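Long-range contacts in trehalose operon transcriptional repressor (Bacillus subtilis, PDB 2OGG), which represses the trehalose operon of Bacillus subtilis and binds trehalose-6-phosphate, the chain here being its effector-binding domain: residues Leu85-Ala90 and Val122-Thr127; Lys27-Asn32 and Tyr57-His62. One frame throughout, in Å; residues are numbered along the deposited sequence.

Interaction 1: residues Leu85-Ala90 and Val122-Thr127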
loop_
_atom_site.group_PDB
_atom_site.type_symbol
_atom_site.label_atom_id
_atom_site.label_comp_id
_atom_site.label_asym_id
_atom_site.label_seq_id
_atom_site.Cartn_x
_atom_site.Cartn_y
_atom_site.Cartn_z
ATOM N N LEU A 85 17.916 0.097 -2.449
ATOM C CA LEU A 85 17.458 1.110 -3.409
ATOM C C LEU A 85 17.073 0.419 -4.738
ATOM O O LEU A 85 16.370 0.987 -5.566
ATOM C CB LEU A 85 18.608 2.078 -3.638
ATOM C CG LEU A 85 18.488 3.591 -3.808
ATOM C CD1 LEU A 85 17.541 4.249 -2.791
ATOM C CD2 LEU A 85 19.915 4.147 -3.679
ATOM N N SER A 86 17.480 -0.839 -4.897
ATOM C CA SER A 86 17.223 -1.595 -6.119
ATOM C C SER A 86 16.004 -2.466 -5.930
ATOM O O SER A 86 15.610 -3.180 -6.842
ATOM C CB SER A 86 18.401 -2.515 -6.430
ATOM O OG SER A 86 19.613 -1.803 -6.552
ATOM N N ILE A 87 15.588 -2.628 -4.683
ATOM C CA ILE A 87 14.408 -3.433 -4.399
ATOM C C ILE A 87 13.127 -2.668 -4.695
ATOM O O ILE A 87 12.923 -1.553 -4.204
ATOM C CB ILE A 87 14.388 -3.919 -2.950
ATOM C CG1 ILE A 87 15.687 -4.672 -2.645
ATOM C CG2 ILE A 87 13.160 -4.822 -2.724
ATOM C CD1 ILE A 87 15.642 -5.488 -1.357
ATOM N N SER A 88 12.257 -3.266 -5.493
ATOM C CA SER A 88 11.116 -2.539 -6.023
ATOM C C SER A 88 9.807 -2.843 -5.308
ATOM O O SER A 88 9.129 -1.950 -4.801
ATOM C CB SER A 88 10.970 -2.812 -7.511
ATOM O OG SER A 88 9.946 -1.993 -8.037
ATOM N N TYR A 89 9.375 -4.088 -5.397
ATOM C CA TYR A 89 8.138 -4.492 -4.754
ATOM C C TYR A 89 8.301 -5.888 -4.241
ATOM O O TYR A 89 9.157 -6.634 -4.719
ATOM C CB TYR A 89 6.955 -4.432 -5.731
ATOM C CG TYR A 89 7.072 -5.343 -6.942
ATOM C CD1 TYR A 89 7.851 -4.969 -8.034
ATOM C CD2 TYR A 89 6.247 -6.469 -7.078
ATOM C CE1 TYR A 89 7.873 -5.730 -9.220
ATOM C CE2 TYR A 89 6.246 -7.241 -8.261
ATOM C CZ TYR A 89 7.076 -6.871 -9.329
ATOM O OH TYR A 89 7.114 -7.608 -10.508
ATOM N N ALA A 90 7.461 -6.236 -3.272
ATOM C CA ALA A 90 7.349 -7.607 -2.790
ATOM C C ALA A 90 5.912 -8.078 -2.930
ATOM O O ALA A 90 4.956 -7.314 -2.761
ATOM C CB ALA A 90 7.774 -7.696 -1.352
ATOM N N VAL A 122 10.498 -11.093 -3.316
ATOM C CA VAL A 122 11.020 -9.731 -3.439
ATOM C C VAL A 122 11.688 -9.550 -4.803
ATOM O O VAL A 122 12.314 -10.479 -5.300
ATOM C CB VAL A 122 12.018 -9.469 -2.319
ATOM C CG1 VAL A 122 12.330 -7.993 -2.176
ATOM C CG2 VAL A 122 11.476 -10.020 -1.041
ATOM N N PHE A 123 11.298 -8.496 -5.517
ATOM C CA PHE A 123 11.755 -8.245 -6.888
ATOM C C PHE A 123 12.627 -6.971 -6.945
ATOM O O PHE A 123 12.507 -6.076 -6.091
ATOM C CB PHE A 123 10.546 -8.021 -7.786
ATOM C CG PHE A 123 9.691 -9.233 -7.988
ATOM C CD1 PHE A 123 9.778 -9.967 -9.179
ATOM C CD2 PHE A 123 8.704 -9.566 -7.056
ATOM C CE1 PHE A 123 8.943 -11.080 -9.390
ATOM C CE2 PHE A 123 7.882 -10.670 -7.242
ATOM C CZ PHE A 123 7.973 -11.412 -8.433
ATOM N N LEU A 124 13.481 -6.869 -7.958
ATOM C CA LEU A 124 14.351 -5.701 -8.082
ATOM C C LEU A 124 13.791 -4.675 -9.069
ATOM O O LEU A 124 12.885 -4.965 -9.849
ATOM C CB LEU A 124 15.762 -6.110 -8.504
ATOM C CG LEU A 124 16.401 -7.289 -7.773
ATOM C CD1 LEU A 124 17.670 -7.711 -8.501
ATOM C CD2 LEU A 124 16.724 -6.903 -6.353
ATOM N N GLU A 125 14.407 -3.500 -9.093
ATOM C CA GLU A 125 14.004 -2.460 -10.012
ATOM C C GLU A 125 14.077 -2.960 -11.452
ATOM O O GLU A 125 13.226 -2.625 -12.270
ATOM C CB GLU A 125 14.866 -1.224 -9.815
ATOM C CG GLU A 125 14.065 0.070 -9.814
ATOM C CD GLU A 125 14.439 0.973 -8.645
ATOM O OE1 GLU A 125 15.527 1.588 -8.697
ATOM O OE2 GLU A 125 13.656 1.039 -7.664
ATOM N N ASP A 126 14.999 -3.875 -11.728
ATOM C CA ASP A 126 15.182 -4.369 -13.101
ATOM C C ASP A 126 14.166 -5.460 -13.478
ATOM O O ASP A 126 14.181 -5.968 -14.605
ATOM C CB ASP A 126 16.622 -4.855 -13.322
ATOM C CG ASP A 126 16.778 -6.344 -13.088
ATOM O OD1 ASP A 126 16.127 -7.118 -13.814
ATOM O OD2 ASP A 126 17.673 -6.750 -12.332
ATOM N N THR A 127 13.405 -5.924 -12.485
ATOM C CA THR A 127 12.247 -6.782 -12.724
ATOM C C THR A 127 12.412 -8.229 -12.287
ATOM O O THR A 127 11.459 -9.001 -12.312
ATOM C CB THR A 127 11.813 -6.743 -14.188
ATOM O OG1 THR A 127 10.393 -6.806 -14.243
ATOM C CG2 THR A 127 12.431 -7.904 -15.009
#

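Interaction 2: residues Lys27-Asn32 and Tyr57-His62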
loop_
_atom_site.group_PDB
_atom_site.type_symbol
_atom_site.label_atom_id
_atom_site.label_comp_id
_atom_site.label_asym_id
_atom_site.label_seq_id
_atom_site.Cartn_x
_atom_site.Cartn_y
_atom_site.Cartn_z
ATOM N N LYS A 27 11.779 -23.483 -8.709
ATOM C CA LYS A 27 10.440 -22.969 -8.968
ATOM C C LYS A 27 10.123 -21.693 -8.162
ATOM O O LYS A 27 9.746 -20.678 -8.742
ATOM C CB LYS A 27 9.368 -24.055 -8.775
ATOM C CG LYS A 27 7.951 -23.486 -8.592
ATOM C CD LYS A 27 6.915 -24.121 -9.530
ATOM C CE LYS A 27 6.076 -25.179 -8.828
ATOM N NZ LYS A 27 5.403 -24.629 -7.613
ATOM N N GLN A 28 10.408 -21.705 -6.860
ATOM C CA GLN A 28 10.060 -20.588 -5.971
ATOM C C GLN A 28 10.836 -19.308 -6.265
ATOM O O GLN A 28 10.286 -18.212 -6.204
ATOM C CB GLN A 28 10.256 -20.962 -4.495
ATOM C CG GLN A 28 9.243 -21.948 -3.937
ATOM C CD GLN A 28 7.805 -21.443 -3.961
ATOM O OE1 GLN A 28 7.445 -20.593 -4.765
ATOM N NE2 GLN A 28 6.956 -22.055 -3.151
ATOM N N LEU A 29 12.095 -19.452 -6.649
ATOM C CA LEU A 29 12.984 -18.303 -6.818
ATOM C C LEU A 29 13.312 -18.029 -8.279
ATOM O O LEU A 29 14.098 -17.148 -8.576
ATOM C CB LEU A 29 14.274 -18.576 -6.056
ATOM C CG LEU A 29 15.135 -17.444 -5.556
ATOM C CD1 LEU A 29 14.305 -16.419 -4.824
ATOM C CD2 LEU A 29 16.176 -18.025 -4.653
ATOM N N ARG A 30 12.642 -18.734 -9.187
ATOM C CA ARG A 30 12.964 -18.698 -10.611
ATOM C C ARG A 30 14.467 -18.715 -10.873
ATOM O O ARG A 30 14.987 -17.886 -11.612
ATOM C CB ARG A 30 12.320 -17.493 -11.286
ATOM C CG ARG A 30 10.848 -17.666 -11.632
ATOM C CD ARG A 30 10.210 -16.280 -11.802
ATOM N NE ARG A 30 8.760 -16.357 -11.967
ATOM C CZ ARG A 30 7.923 -15.340 -11.748
ATOM N NH1 ARG A 30 8.384 -14.164 -11.343
ATOM N NH2 ARG A 30 6.621 -15.510 -11.913
ATOM N N ALA A 31 15.160 -19.650 -10.233
ATOM C CA ALA A 31 16.609 -19.817 -10.388
ATOM C C ALA A 31 16.945 -21.028 -11.269
ATOM O O ALA A 31 16.266 -22.056 -11.180
ATOM C CB ALA A 31 17.249 -20.003 -9.021
ATOM N N ASN A 32 18.089 -20.958 -11.963
ATOM C CA ASN A 32 18.632 -22.092 -12.732
ATOM C C ASN A 32 19.563 -23.002 -11.915
ATOM O O ASN A 32 20.067 -22.639 -10.829
ATOM C CB ASN A 32 19.460 -21.601 -13.928
ATOM C CG ASN A 32 18.737 -20.581 -14.781
ATOM O OD1 ASN A 32 17.549 -20.726 -15.079
ATOM N ND2 ASN A 32 19.497 -19.628 -15.313
ATOM N N TYR A 57 15.913 -17.557 1.075
ATOM C CA TYR A 57 16.667 -17.986 -0.099
ATOM C C TYR A 57 16.866 -16.777 -1.029
ATOM O O TYR A 57 15.891 -16.190 -1.487
ATOM C CB TYR A 57 15.857 -19.033 -0.865
ATOM C CG TYR A 57 15.621 -20.296 -0.082
ATOM C CD1 TYR A 57 16.538 -21.347 -0.121
ATOM C CD2 TYR A 57 14.452 -20.478 0.638
ATOM C CE1 TYR A 57 16.320 -22.494 0.590
ATOM C CE2 TYR A 57 14.304 -21.539 1.457
ATOM C CZ TYR A 57 15.194 -22.592 1.369
ATOM O OH TYR A 57 14.990 -23.721 2.135
ATOM N N PHE A 58 18.112 -16.434 -1.353
ATOM C CA PHE A 58 18.375 -15.348 -2.277
ATOM C C PHE A 58 19.678 -15.547 -3.033
ATOM O O PHE A 58 20.470 -16.431 -2.682
ATOM C CB PHE A 58 18.347 -14.008 -1.553
ATOM C CG PHE A 58 19.206 -13.978 -0.337
ATOM C CD1 PHE A 58 18.737 -14.453 0.853
ATOM C CD2 PHE A 58 20.535 -13.624 -0.430
ATOM C CE1 PHE A 58 19.542 -14.470 1.965
ATOM C CE2 PHE A 58 21.346 -13.618 0.685
ATOM C CZ PHE A 58 20.842 -14.013 1.892
ATOM N N PHE A 59 19.808 -14.872 -4.177
ATOM C CA PHE A 59 20.943 -15.134 -5.078
ATOM C C PHE A 59 22.223 -14.508 -4.534
ATOM O O PHE A 59 22.340 -13.264 -4.439
ATOM C CB PHE A 59 20.699 -14.580 -6.489
ATOM C CG PHE A 59 19.597 -15.249 -7.234
ATOM C CD1 PHE A 59 19.881 -16.010 -8.361
ATOM C CD2 PHE A 59 18.272 -14.922 -6.975
ATOM C CE1 PHE A 59 18.864 -16.503 -9.162
ATOM C CE2 PHE A 59 17.233 -15.528 -7.691
ATOM C CZ PHE A 59 17.535 -16.254 -8.835
ATOM N N ARG A 60 23.271 -15.313 -4.576
ATOM C CA ARG A 60 24.561 -14.823 -4.193
ATOM C C ARG A 60 25.025 -13.740 -5.162
ATOM O O ARG A 60 25.775 -12.855 -4.795
ATOM C CB ARG A 60 25.555 -15.955 -4.156
ATOM C CG ARG A 60 26.992 -15.485 -4.177
ATOM C CD ARG A 60 27.839 -16.551 -4.790
ATOM N NE ARG A 60 29.134 -16.022 -5.141
ATOM C CZ ARG A 60 29.353 -15.196 -6.155
ATOM N NH1 ARG A 60 28.395 -14.940 -7.043
ATOM N NH2 ARG A 60 30.581 -14.751 -6.360
ATOM N N LYS A 61 24.564 -13.793 -6.399
ATOM C CA LYS A 61 25.040 -12.838 -7.398
ATOM C C LYS A 61 24.717 -11.407 -7.005
ATOM O O LYS A 61 25.513 -10.521 -7.203
ATOM C CB LYS A 61 24.468 -13.179 -8.766
ATOM C CG LYS A 61 24.106 -11.988 -9.625
ATOM C CD LYS A 61 23.322 -12.499 -10.837
ATOM C CE LYS A 61 22.429 -13.698 -10.437
ATOM N NZ LYS A 61 22.105 -14.591 -11.584
ATOM N N HIS A 62 23.653 -11.245 -6.238
ATOM C CA HIS A 62 23.261 -9.939 -5.745
ATOM C C HIS A 62 23.726 -9.602 -4.317
ATOM O O HIS A 62 23.969 -8.417 -4.014
ATOM C CB HIS A 62 21.755 -9.712 -5.954
ATOM C CG HIS A 62 21.390 -9.440 -7.384
ATOM N ND1 HIS A 62 20.712 -10.361 -8.166
ATOM C CD2 HIS A 62 21.730 -8.408 -8.210
ATOM C CE1 HIS A 62 20.642 -9.899 -9.405
ATOM N NE2 HIS A 62 21.271 -8.732 -9.463
#

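Interaction 1: residues Leu85-Ala90 and Val122-Thr127
A classic beta bulge interrupts the antiparallel pairing of Ile87-Ala90 with Val122-Leu124 in the sheet of the UTRA domain. Ile87 pairs with Leu124 and Ala90 with Val122, both as non-hydrogen-bonded pairs, so that Ser88 and Tyr89 together lie across from Phe123 alone. Phe123 serves both sides of the bulge: its O accepts a nearly straight bond from Ser88 N (2.9 Å, 175°), and its N donates to Tyr89 O at 2.9 Å. Beyond the strand end, Glu125 N donates a hydrogen bond to Ser86 O (2.6 Å); Leu124 to Thr127 form a type I turn, with Thr127 N bonded to Leu124 O. On one face the rings of Tyr89 and Phe123 form an offset stack, centroids 4.6 Å apart and planes 7° from parallel. With CG between the backbone N and the carbonyl carbon (chi1 61°), the Tyr89 side chain comes back toward Phe123, whose CB lies over its ring as a CH-pi contact and whose CD2 comes within 3.6 Å of Tyr89 CE2. Methyl CG2 of Ile87 meets Val122 CG1 at 3.3 Å, the side chains crossing obliquely. Strand 87-98 is one of the two outermost strands of the sheet within its chain, with Ile79 and Glu80 of helix 75-83 against Ile87; a second subunit hydrogen-bonds to the backbone of Ser88 and packs its Arg149 on Tyr89. Strand 129-138 flanks Val122-Leu124 on the other side.

Interaction 2: residues Lys27-Asn32 and Tyr57-His62
Leu29, near the C-terminal end of helix 23-29, and Phe59, at the end of strand 49-59, pass one another in opposite directions and make an apolar contact across the two segments. Leu29 CG lies anti to the backbone N (chi1 -155°), which puts it within 3.6 Å of Phe59 CE2. The two Leu29 methyls share a single backbone oxygen, CD1 and CD2 each lying 3.7 Å from Tyr57 O, and CD2 also rests on Tyr57 CB at 3.9 Å. Phe59 CG is anti to its carbonyl carbon (chi1 -66°); at the far end of the ring CE2 meets Leu29, while CZ meets Ala31 CB at 3.8 Å and CE1 approaches the same methyl. Leu29 O lies 3.6 Å from both Phe59 CE2 and CZ, with Arg30 O farther off at the ring edge, 4.1 Å from CZ. Arg30, the first residue to leave helical geometry, has positive phi (42°), and the chain turns there so that Ala31 CB also reaches the ring. Tyr57 leads its ring away from the helix, and its OH is hydrogen-bonded to Glu39. Ile37 of strand 37-46 touches both Leu29 and Phe59, and Tyr132 of strand 129-138 touches Leu29. A glycerol, probably from the crystallisation liquor, is hydrogen-bonded to Leu29 O and may mark a pocket next to this buried junction, a helix end laid on the face of an antiparallel sheet in the UTRA domain.

Interaction 2 closes before interaction 1 opens, so the two follow in series along one UTRA domain, their centres about 14 Å apart. Both reach the same antiparallel sheet: strands 49-59 and 114-124 flank strand 129-138 on its two sides, and 87-98 lies beyond 114-124. The contacts also meet directly, with Phe123 CE1 3.7 Å from Arg30 NH1 and Leu124 CD1 3.8 Å from His62 CE1. Interaction 2 thus seats a helix on the middle of the sheet, whereas interaction 1 pairs the edge strand 87-98 with 114-124 and touches two other subunits of the tetramer. Glycerol near Arg30 and near Phe123, probably from the crystallisation liquor, would be consistent with a pocket between the two contacts.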